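Beta-galactosidase (Bacillus circulans, PDB 4MAD) probably hydrolyses terminal, non-reducing beta-D-galactose residues from beta-D-galactosides, as a retaining glycosidase of glycosyl hydrolase family 35. Local coordinates at residues Phe356-Phe361 and His582-Phe587; Tyr514-Ile519 and Ile573-Leu578. All coordinates share one frame; numbering follows the deposited sequence.

Interaction 1. Residues Phe356-Phe361 and His582-Phe587; sequences FGKVKF and HQSVTF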
# COMPACT_ATOMS: atom_id res chain seq x y z
N PHE A 356 5.12 -13.92 -22.93
CA PHE A 356 4.45 -15.18 -23.08
C PHE A 356 3.31 -15.16 -24.08
O PHE A 356 2.71 -16.14 -24.30
CB PHE A 356 3.99 -15.72 -21.74
CG PHE A 356 5.09 -16.21 -20.85
CD1 PHE A 356 5.57 -17.49 -20.96
CD2 PHE A 356 5.58 -15.44 -19.86
CE1 PHE A 356 6.51 -17.92 -20.14
CE2 PHE A 356 6.54 -15.89 -19.03
CZ PHE A 356 7.00 -17.12 -19.16
N GLY A 357 3.04 -14.01 -24.66
CA GLY A 357 2.14 -13.90 -25.75
C GLY A 357 0.68 -13.86 -25.34
O GLY A 357 0.38 -13.70 -24.21
N LYS A 358 -0.20 -14.03 -26.30
CA LYS A 358 -1.60 -13.95 -26.02
C LYS A 358 -2.22 -15.13 -25.31
O LYS A 358 -2.00 -16.23 -25.66
CB LYS A 358 -2.38 -13.67 -27.28
CG LYS A 358 -3.74 -14.16 -27.20
CD LYS A 358 -4.66 -13.48 -28.14
CE LYS A 358 -3.99 -12.56 -29.13
NZ LYS A 358 -4.84 -12.44 -30.33
N VAL A 359 -3.04 -14.85 -24.31
CA VAL A 359 -3.92 -15.82 -23.65
C VAL A 359 -5.39 -15.52 -23.91
O VAL A 359 -5.88 -14.47 -23.57
CB VAL A 359 -3.74 -15.83 -22.14
CG1 VAL A 359 -4.73 -16.70 -21.48
CG2 VAL A 359 -2.40 -16.18 -21.76
N LYS A 360 -6.09 -16.45 -24.55
CA LYS A 360 -7.49 -16.28 -24.85
C LYS A 360 -8.39 -16.64 -23.69
O LYS A 360 -8.16 -17.59 -23.00
CB LYS A 360 -7.90 -17.09 -26.07
CG LYS A 360 -7.01 -16.90 -27.23
CD LYS A 360 -7.54 -17.53 -28.46
CE LYS A 360 -6.51 -18.36 -29.12
NZ LYS A 360 -5.26 -17.65 -28.99
N PHE A 361 -9.45 -15.89 -23.53
CA PHE A 361 -10.34 -16.22 -22.46
C PHE A 361 -11.48 -17.02 -23.08
O PHE A 361 -12.27 -16.49 -23.76
CB PHE A 361 -10.85 -14.97 -21.76
CG PHE A 361 -9.80 -14.24 -20.98
CD1 PHE A 361 -9.02 -14.86 -20.07
CD2 PHE A 361 -9.60 -12.93 -21.17
CE1 PHE A 361 -8.08 -14.19 -19.40
CE2 PHE A 361 -8.67 -12.27 -20.49
CZ PHE A 361 -7.92 -12.89 -19.62
N HIS A 582 -13.37 -8.21 -23.49
CA HIS A 582 -12.59 -8.50 -24.67
C HIS A 582 -12.17 -9.97 -24.68
O HIS A 582 -12.53 -10.67 -23.79
CB HIS A 582 -11.39 -7.55 -24.80
CG HIS A 582 -11.81 -6.12 -24.85
ND1 HIS A 582 -11.85 -5.31 -23.74
CD2 HIS A 582 -12.29 -5.38 -25.86
CE1 HIS A 582 -12.32 -4.14 -24.07
NE2 HIS A 582 -12.59 -4.15 -25.35
N GLN A 583 -11.52 -10.41 -25.74
CA GLN A 583 -11.30 -11.83 -25.90
C GLN A 583 -10.04 -12.44 -25.30
O GLN A 583 -9.94 -13.60 -25.17
CB GLN A 583 -11.40 -12.21 -27.36
CG GLN A 583 -12.68 -11.91 -28.03
CD GLN A 583 -13.89 -12.63 -27.48
OE1 GLN A 583 -13.80 -13.72 -26.96
NE2 GLN A 583 -15.03 -12.00 -27.61
N SER A 584 -9.10 -11.59 -24.97
CA SER A 584 -7.77 -12.00 -24.60
C SER A 584 -6.95 -10.93 -23.90
O SER A 584 -7.29 -9.81 -23.89
CB SER A 584 -7.00 -12.39 -25.84
OG SER A 584 -6.71 -11.28 -26.59
N VAL A 585 -5.75 -11.31 -23.31
CA VAL A 585 -4.69 -10.45 -22.92
C VAL A 585 -3.33 -10.99 -23.46
O VAL A 585 -3.23 -12.11 -23.76
CB VAL A 585 -4.61 -10.29 -21.39
CG1 VAL A 585 -5.86 -9.61 -20.86
CG2 VAL A 585 -4.40 -11.64 -20.73
N THR A 586 -2.42 -10.15 -23.30
CA THR A 586 -1.11 -10.52 -23.79
C THR A 586 -0.03 -10.31 -22.75
O THR A 586 -0.10 -9.39 -22.03
CB THR A 586 -0.67 -9.69 -24.97
OG1 THR A 586 -1.78 -9.42 -25.77
CG2 THR A 586 0.26 -10.48 -25.78
N PHE A 587 0.93 -11.20 -22.67
CA PHE A 587 1.95 -11.09 -21.68
C PHE A 587 3.18 -10.52 -22.41
O PHE A 587 3.55 -11.01 -23.41
CB PHE A 587 2.25 -12.44 -21.05
CG PHE A 587 1.19 -12.90 -20.10
CD1 PHE A 587 1.41 -12.96 -18.77
CD2 PHE A 587 -0.01 -13.27 -20.57
CE1 PHE A 587 0.43 -13.34 -17.92
CE2 PHE A 587 -0.99 -13.67 -19.73
CZ PHE A 587 -0.76 -13.71 -18.41
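Segment 356-361 runs antiparallel to 582-587, and the pairing ends in a classic beta bulge: F356 and G357 both face F587, whose carbonyl O takes a bond from G357 N on an in-plane lone pair and a weak one from F356 N. The positive phi of G357 (81°) favours glycine here. Further along, V359 N meets V585 O at 2.8 Å, nearly along the C=O axis, and F361 N gives Q583 O an almost straight bond of 2.9 Å.

The F361 side chain can be followed outward. Its CB stands 3.8 Å from Q583 O; CG lies anti to the carbonyl carbon (chi1 -69°), which carries the ring along the partner strand. CD2 then passes S584 CA at 4.0 Å, CE2 reaches V585 CG1 at 3.9 Å, and CZ touches V585 CG2 at the same distance, so the ring slants across both valine branches. An alanine at F361 would lose these ring contacts and would probably loosen the packing of V585 and of L575 beyond it.

V359 lies on the face of V585 and F587, its CG2 3.5 Å from F587 CE2, and L520 backs both V359 and F587. The other face is polar and more open: K358 lies with CD 3.4 Å from S584 OG, and T586 CG2 sits against the G357 carbonyl group. One apolar, buried side and one solvent-facing side are characteristic of a beta-sandwich sheet, here in the C-terminal all-beta part of the enzyme, far from the probable catalytic residues.

Interaction 2. Residues Tyr514-Ile519 and Ile573-Leu578; sequences YFHKGI and IILLEL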
# COMPACT_ATOMS: atom_id res chain seq x y z
N TYR A 514 -17.57 -9.36 -15.10
CA TYR A 514 -17.41 -10.76 -15.38
C TYR A 514 -16.01 -11.22 -15.07
O TYR A 514 -15.09 -10.51 -15.29
CB TYR A 514 -17.68 -11.05 -16.82
CG TYR A 514 -19.10 -11.25 -17.18
CD1 TYR A 514 -19.62 -12.51 -17.39
CD2 TYR A 514 -19.94 -10.19 -17.32
CE1 TYR A 514 -20.92 -12.67 -17.74
CE2 TYR A 514 -21.22 -10.35 -17.65
CZ TYR A 514 -21.72 -11.57 -17.87
OH TYR A 514 -23.02 -11.70 -18.18
N PHE A 515 -15.89 -12.43 -14.56
CA PHE A 515 -14.66 -13.14 -14.48
C PHE A 515 -14.35 -13.81 -15.83
O PHE A 515 -15.19 -14.41 -16.41
CB PHE A 515 -14.72 -14.19 -13.40
CG PHE A 515 -14.89 -13.63 -12.01
CD1 PHE A 515 -13.83 -13.24 -11.27
CD2 PHE A 515 -16.13 -13.50 -11.46
CE1 PHE A 515 -13.98 -12.76 -10.04
CE2 PHE A 515 -16.28 -13.02 -10.23
CZ PHE A 515 -15.21 -12.65 -9.52
N HIS A 516 -13.15 -13.71 -16.30
CA HIS A 516 -12.80 -14.28 -17.55
C HIS A 516 -11.66 -15.24 -17.25
O HIS A 516 -10.76 -14.86 -16.59
CB HIS A 516 -12.29 -13.21 -18.43
CG HIS A 516 -13.32 -12.22 -18.83
ND1 HIS A 516 -14.31 -12.51 -19.72
CD2 HIS A 516 -13.51 -10.94 -18.47
CE1 HIS A 516 -15.06 -11.44 -19.90
NE2 HIS A 516 -14.60 -10.48 -19.14
N LYS A 517 -11.71 -16.46 -17.74
CA LYS A 517 -10.71 -17.44 -17.39
C LYS A 517 -9.96 -17.99 -18.57
O LYS A 517 -10.53 -18.33 -19.53
CB LYS A 517 -11.28 -18.59 -16.62
CG LYS A 517 -10.26 -19.54 -16.16
CD LYS A 517 -10.86 -20.76 -15.66
CE LYS A 517 -10.27 -21.12 -14.40
NZ LYS A 517 -9.38 -22.24 -14.60
N GLY A 518 -8.64 -18.03 -18.43
CA GLY A 518 -7.75 -18.47 -19.47
C GLY A 518 -6.57 -19.27 -18.94
O GLY A 518 -6.31 -19.25 -17.80
N ILE A 519 -5.88 -19.95 -19.82
CA ILE A 519 -4.73 -20.74 -19.46
C ILE A 519 -3.45 -20.25 -20.15
O ILE A 519 -3.45 -20.07 -21.32
CB ILE A 519 -4.96 -22.20 -19.84
CG1 ILE A 519 -6.23 -22.72 -19.20
CG2 ILE A 519 -3.87 -23.05 -19.38
CD1 ILE A 519 -6.04 -23.06 -17.84
N ILE A 573 -5.17 -18.06 -15.39
CA ILE A 573 -5.32 -16.64 -15.42
C ILE A 573 -6.77 -16.28 -15.29
O ILE A 573 -7.55 -16.63 -16.10
CB ILE A 573 -4.87 -16.08 -16.74
CG1 ILE A 573 -3.45 -16.55 -17.07
CG2 ILE A 573 -4.91 -14.65 -16.68
CD1 ILE A 573 -2.48 -16.37 -16.04
N ILE A 574 -7.08 -15.54 -14.25
CA ILE A 574 -8.43 -15.05 -14.05
C ILE A 574 -8.48 -13.55 -13.95
O ILE A 574 -7.79 -12.99 -13.17
CB ILE A 574 -9.05 -15.61 -12.77
CG1 ILE A 574 -9.22 -17.10 -12.92
CG2 ILE A 574 -10.40 -15.04 -12.56
CD1 ILE A 574 -9.58 -17.75 -11.75
N LEU A 575 -9.29 -12.94 -14.78
CA LEU A 575 -9.34 -11.52 -14.87
C LEU A 575 -10.73 -11.10 -14.57
O LEU A 575 -11.58 -11.62 -15.16
CB LEU A 575 -9.00 -11.10 -16.25
CG LEU A 575 -9.04 -9.65 -16.62
CD1 LEU A 575 -8.07 -9.31 -17.70
CD2 LEU A 575 -10.39 -9.29 -17.03
N LEU A 576 -10.95 -10.18 -13.64
CA LEU A 576 -12.28 -9.65 -13.39
C LEU A 576 -12.32 -8.28 -14.02
O LEU A 576 -11.57 -7.45 -13.65
CB LEU A 576 -12.56 -9.52 -11.89
CG LEU A 576 -13.84 -8.82 -11.43
CD1 LEU A 576 -15.07 -9.42 -11.99
CD2 LEU A 576 -13.96 -8.72 -9.90
N GLU A 577 -13.17 -8.10 -14.99
CA GLU A 577 -13.34 -6.83 -15.63
C GLU A 577 -14.72 -6.30 -15.34
O GLU A 577 -15.66 -6.98 -15.43
CB GLU A 577 -13.14 -6.93 -17.12
CG GLU A 577 -13.83 -5.87 -17.87
CD GLU A 577 -13.11 -4.51 -17.83
OE1 GLU A 577 -11.88 -4.48 -17.85
OE2 GLU A 577 -13.81 -3.50 -17.76
N LEU A 578 -14.73 -5.06 -14.90
CA LEU A 578 -15.92 -4.35 -14.49
C LEU A 578 -16.87 -3.88 -15.55
O LEU A 578 -18.02 -3.85 -15.34
CB LEU A 578 -15.60 -3.20 -13.52
CG LEU A 578 -14.87 -3.56 -12.25
CD1 LEU A 578 -14.65 -2.37 -11.34
CD2 LEU A 578 -15.49 -4.70 -11.57
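The F515 ring has L576 CD1 centred over one face, 3.9 Å from the ring centroid and only 5° off its normal, a CH-pi contact. L576 CB approaches CD1 of the same ring at 4.0 Å, while I574 CG2 comes obliquely to that ring atom. L576 can reach over the ring because its CG is anti to the backbone N (chi1 172°). The imidazole of H516 is met at its edge instead: L575 CD2 lies 3.8 Å from H516 CD2, the two side chains running side by side, and E577 CB is near the same edge. H516 ND1 and NE2 are engaged by H364 and H581, so both nitrogens of this buried ring have partners.

Side chains alternate between the faces of an antiparallel sheet belonging to a galactose-binding-like, jelly-roll-type domain. F515, K517, I574 and L576 share one face; Y514, H516, I573, L575 and E577 share the other. Three hydrogen-bonded pairs, each with two reciprocal N-H to O=C bonds, hold the strands together. H516 N reaches L575 O at 2.9 Å in the carbonyl plane, whereas I573 N binds G518 O from above its plane. The buried carboxylate of E577 turns away from strand 514-519: OE1 accepts bonds from the backbone N of T536 and K537 and pairs with Y550 OH, while OE2 takes the backbone N of H579 and K580.

In the fold
Interactions 1 and 2 belong to the same antiparallel sheet, with centres 11 Å apart, where strands 569-577, 514-522, 357-366 and 584-588 lie in that order. Strands 357-366 and 514-522 are neighbours, so the two pairings adjoin: F361 CD1 packs 3.6 Å from G518 N, and V359 CG1 lies equally close to I519 O. Along the chain, 514-519 and 573-578 both fall between 356-361 and 582-587, and strand 584-588 directly follows 569-577. The sheet thus joins a strand that follows the catalytic barrel in sequence to strands near the C-terminus, with the six-stranded and four-stranded antiparallel sheets inserted in sequence between them.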